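Local structure of ParB-C (Sulfolobus sp. NOB8H2, 4RS7) at residues Pro11-Lys14 against Lys15-Asp18; Leu54-Lys57 against Arg58-Leu61. The protein is the C-terminal domain of an archaeal plasmid-segregation protein, with a histone-like fold, and probably binds DNA as a dimer during DNA segregation. All coordinates share one frame; numbering follows the deposited sequence.

Contact 1. Residues Pro11-Lys14 against Lys15-Asp18; sequences PSIK and KLVD
Lys14 and Asp18 form an i to i+4 salt bridge on helix 11-18, a short helix of this histone-like fold. The lysine reaches its partner by running out nearly straight and turning only at the end. CB merely starts the chain, and the first approach to Asp18 is made by CG: it lies opposite the backbone N (chi1 173°), which already brings Lys14 CG within 3.7 Å of Asp18 OD2. CD continues the extended chain, and CE passes 3.9 Å from the same oxygen. The bend at chi4 (45°) then turns NZ toward Asp18, where it meets OD2 at 3.2 Å from the syn side. A water closes the ring: it accepts from Lys14 NZ at 2.7 Å and donates to Asp18 OD1, so both carboxylate oxygens are tied to one ammonium group, one directly and one through solvent. The Lys14 side chain also touches Tyr7 of helix 2-9.

On the buried side of the helix, Ile13 and Leu16 make a loose apolar contact through their CD1 atoms. Both face the second subunit, Ile13 meeting its Ile69 and Leu16 its Leu56, while Ser12 OG is hydrogen-bonded to Glu72 of that subunit. Four successive i to i+4 backbone bonds, from Lys15 N to Pro11 O through Asp18 N to Lys14 O, hold the two turns together. In the last of these, the Asp18 amide N lies 2.9 Å from Lys14 O, with an N-H...O angle of 167°.

Contact 2. Residues Leu54-Lys57 against Arg58-Leu61; sequences LLLK and RIGL
Arg58 packs back against Leu54 and Leu55 in the last turn of helix 52-58, which ends in a Schellman motif. Arg58 N bonds to Leu54 O at 3.0 Å, a regular helical bond. The side chain, extended from CG to NE, runs back past that same carbonyl, with Arg58 CG 3.1 Å from Leu54 O. One guanidinium face therefore rests, off centre, over Leu54 C and Leu55 CA. At the far end NH1 approaches Leu55 CD1 and NH2 approaches Leu54 CB, and the arginine crosses the Leu55 side chain at about a right angle.

Ile59 is where the helical bonding frays: its N makes only weak bonds, to Leu55 O and Leu56 O. With chi1 at 66°, CG1 stands between the backbone N and carbonyl carbon, which brings it against Leu56 O and lays Ile59 CD1 alongside Leu56 CD2 (4.0 Å).

Gly60 leaves the helical conformation with a positive phi of 98°. Gly60 N bonds to Lys57 O at 3.0 Å, from well above the carbonyl plane. The second bond of the motif follows at once, from Leu61 N to Leu56 O at 3.2 Å. Leu61 points its side chain back at the helix and also touches Arg66 and Ile69 of helix 63-74, while Leu16 of the second subunit packs on both Leu56 and Leu61. The Leu61 and Leu56 side chains cross obliquely, with Leu61 CD2 4.0 Å from Leu56 CD2.

In the fold
Contact 1 and contact 2 lie on opposite sides of the centre of the elongated chain, their own centres 45 Å apart and their nearest atoms about 33 Å apart, with the long helix 24-50 between them in sequence. Within one chain they never touch, but the dimer brings them together: contact 1 of each subunit lies against contact 2 of the other. Ile69, on helix 63-74, belongs to the same interface, touching contact 2 within its own chain and contact 1 across the dimer. The pairing occurs twice in the dimer, since the contact 1 region of each subunit meets the contact 2 region of the other.

Contact 1. Residues Pro11-Lys14 against Lys15-Asp18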
loop_
_atom_site.group_PDB
_atom_site.type_symbol
_atom_site.label_atom_id
_atom_site.label_comp_id
_atom_site.label_asym_id
_atom_site.label_seq_id
_atom_site.Cartn_x
_atom_site.Cartn_y
_atom_site.Cartn_z
ATOM N N PRO A 11 1.068 -17.863 -7.583
ATOM C CA PRO A 11 1.451 -18.911 -8.536
ATOM C C PRO A 11 2.946 -18.898 -8.845
ATOM O O PRO A 11 3.514 -19.949 -9.130
ATOM C CB PRO A 11 0.657 -18.545 -9.794
ATOM C CG PRO A 11 -0.505 -17.777 -9.297
ATOM C CD PRO A 11 -0.013 -17.011 -8.107
ATOM N N SER A 12 3.569 -17.723 -8.791
ATOM C CA SER A 12 4.995 -17.603 -9.087
ATOM C C SER A 12 5.842 -18.344 -8.065
ATOM O O SER A 12 6.872 -18.923 -8.404
ATOM C CB SER A 12 5.422 -16.136 -9.143
ATOM O OG SER A 12 4.849 -15.492 -10.266
ATOM N N ILE A 13 5.407 -18.308 -6.810
ATOM C CA ILE A 13 6.123 -18.973 -5.729
ATOM C C ILE A 13 5.925 -20.486 -5.791
ATOM O O ILE A 13 6.869 -21.258 -5.594
ATOM C CB ILE A 13 5.683 -18.443 -4.352
ATOM C CG1 ILE A 13 5.997 -16.948 -4.235
ATOM C CG2 ILE A 13 6.365 -19.225 -3.240
ATOM C CD1 ILE A 13 7.482 -16.621 -4.272
ATOM N N LYS A 14 4.692 -20.901 -6.063
ATOM C CA LYS A 14 4.389 -22.309 -6.291
ATOM C C LYS A 14 5.306 -22.888 -7.367
ATOM O O LYS A 14 5.893 -23.960 -7.192
ATOM C CB LYS A 14 2.925 -22.474 -6.702
ATOM C CG LYS A 14 2.549 -23.885 -7.132
ATOM C CD LYS A 14 1.051 -24.019 -7.341
ATOM C CE LYS A 14 0.695 -25.378 -7.912
ATOM N NZ LYS A 14 1.415 -26.459 -7.198
ATOM N N LYS A 15 5.425 -22.169 -8.478
ATOM C CA LYS A 15 6.261 -22.608 -9.588
ATOM C C LYS A 15 7.724 -22.765 -9.163
ATOM O O LYS A 15 8.356 -23.777 -9.457
ATOM C CB LYS A 15 6.131 -21.639 -10.767
ATOM C CG LYS A 15 7.070 -21.920 -11.930
ATOM C CD LYS A 15 6.723 -21.044 -13.130
ATOM C CE LYS A 15 7.675 -21.285 -14.290
ATOM N NZ LYS A 15 7.088 -20.860 -15.590
ATOM N N LEU A 16 8.258 -21.769 -8.461
ATOM C CA LEU A 16 9.644 -21.825 -8.006
ATOM C C LEU A 16 9.908 -23.043 -7.119
ATOM O O LEU A 16 10.947 -23.688 -7.237
ATOM C CB LEU A 16 10.043 -20.529 -7.290
ATOM C CG LEU A 16 10.199 -19.288 -8.177
ATOM C CD1 LEU A 16 10.429 -18.031 -7.342
ATOM C CD2 LEU A 16 11.327 -19.475 -9.189
ATOM N N VAL A 17 8.971 -23.360 -6.231
ATOM C CA VAL A 17 9.105 -24.552 -5.395
ATOM C C VAL A 17 9.038 -25.824 -6.246
ATOM O O VAL A 17 9.870 -26.721 -6.104
ATOM C CB VAL A 17 8.026 -24.611 -4.297
ATOM C CG1 VAL A 17 8.034 -25.969 -3.609
ATOM C CG2 VAL A 17 8.224 -23.488 -3.286
ATOM N N ASP A 18 8.050 -25.889 -7.135
ATOM C CA ASP A 18 7.878 -27.048 -8.014
ATOM C C ASP A 18 9.093 -27.271 -8.912
ATOM O O ASP A 18 9.396 -28.405 -9.279
ATOM C CB ASP A 18 6.633 -26.891 -8.888
ATOM C CG ASP A 18 5.345 -27.012 -8.103
ATOM O OD1 ASP A 18 5.403 -27.403 -6.920
ATOM O OD2 ASP A 18 4.273 -26.724 -8.676
HETATM O O HOH W 1 3.145 -27.203 -5.288
#

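Contact 2. Residues Leu54-Lys57 against Arg58-Leu61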
loop_
_atom_site.group_PDB
_atom_site.type_symbol
_atom_site.label_atom_id
_atom_site.label_comp_id
_atom_site.label_asym_id
_atom_site.label_seq_id
_atom_site.Cartn_x
_atom_site.Cartn_y
_atom_site.Cartn_z
ATOM N N LEU A 54 -13.088 11.209 8.289
ATOM C CA LEU A 54 -13.989 11.870 9.228
ATOM C C LEU A 54 -14.280 13.283 8.749
ATOM O O LEU A 54 -15.428 13.729 8.746
ATOM C CB LEU A 54 -13.386 11.901 10.632
ATOM C CG LEU A 54 -13.117 10.545 11.286
ATOM C CD1 LEU A 54 -12.431 10.736 12.633
ATOM C CD2 LEU A 54 -14.401 9.747 11.438
ATOM N N LEU A 55 -13.228 13.982 8.344
ATOM C CA LEU A 55 -13.358 15.322 7.790
ATOM C C LEU A 55 -14.347 15.357 6.621
ATOM O O LEU A 55 -15.260 16.181 6.597
ATOM C CB LEU A 55 -11.987 15.841 7.350
ATOM C CG LEU A 55 -11.930 17.195 6.647
ATOM C CD1 LEU A 55 -12.371 18.309 7.587
ATOM C CD2 LEU A 55 -10.526 17.449 6.124
ATOM N N LEU A 56 -14.172 14.454 5.663
ATOM C CA LEU A 56 -15.027 14.431 4.479
ATOM C C LEU A 56 -16.457 14.019 4.820
ATOM O O LEU A 56 -17.407 14.449 4.170
ATOM C CB LEU A 56 -14.444 13.510 3.411
ATOM C CG LEU A 56 -13.033 13.885 2.956
ATOM C CD1 LEU A 56 -12.500 12.860 1.975
ATOM C CD2 LEU A 56 -13.028 15.280 2.342
ATOM N N LYS A 57 -16.603 13.187 5.846
ATOM C CA LYS A 57 -17.921 12.785 6.317
ATOM C C LYS A 57 -18.685 14.008 6.788
ATOM O O LYS A 57 -19.856 14.190 6.453
ATOM C CB LYS A 57 -17.787 11.821 7.494
ATOM C CG LYS A 57 -18.537 10.530 7.344
ATOM C CD LYS A 57 -17.702 9.563 6.563
ATOM C CE LYS A 57 -17.865 8.146 7.059
ATOM N NZ LYS A 57 -17.171 7.256 6.114
ATOM N N ARG A 58 -18.011 14.839 7.576
ATOM C CA ARG A 58 -18.628 16.012 8.178
ATOM C C ARG A 58 -19.185 16.971 7.138
ATOM O O ARG A 58 -20.201 17.621 7.364
ATOM C CB ARG A 58 -17.625 16.740 9.078
ATOM C CG ARG A 58 -17.083 15.901 10.223
ATOM C CD ARG A 58 -16.207 16.726 11.142
ATOM N NE ARG A 58 -15.204 15.911 11.823
ATOM C CZ ARG A 58 -13.908 16.197 11.866
ATOM N NH1 ARG A 58 -13.447 17.291 11.278
ATOM N NH2 ARG A 58 -13.074 15.390 12.506
ATOM N N ILE A 59 -18.517 17.056 5.994
ATOM C CA ILE A 59 -18.933 17.992 4.955
ATOM C C ILE A 59 -19.897 17.367 3.947
ATOM O O ILE A 59 -20.268 17.999 2.960
ATOM C CB ILE A 59 -17.737 18.639 4.236
ATOM C CG1 ILE A 59 -16.953 17.597 3.446
ATOM C CG2 ILE A 59 -16.834 19.331 5.239
ATOM C CD1 ILE A 59 -15.806 18.187 2.651
ATOM N N GLY A 60 -20.292 16.123 4.197
ATOM C CA GLY A 60 -21.397 15.516 3.478
ATOM C C GLY A 60 -21.076 14.606 2.309
ATOM O O GLY A 60 -21.987 14.147 1.624
ATOM N N LEU A 61 -19.797 14.331 2.074
ATOM C CA LEU A 61 -19.421 13.470 0.956
ATOM C C LEU A 61 -19.963 12.059 1.121
ATOM O O LEU A 61 -20.086 11.558 2.237
ATOM C CB LEU A 61 -17.902 13.440 0.770
ATOM C CG LEU A 61 -17.332 14.543 -0.127
ATOM C CD1 LEU A 61 -17.593 15.917 0.461
ATOM C CD2 LEU A 61 -15.841 14.333 -0.350
#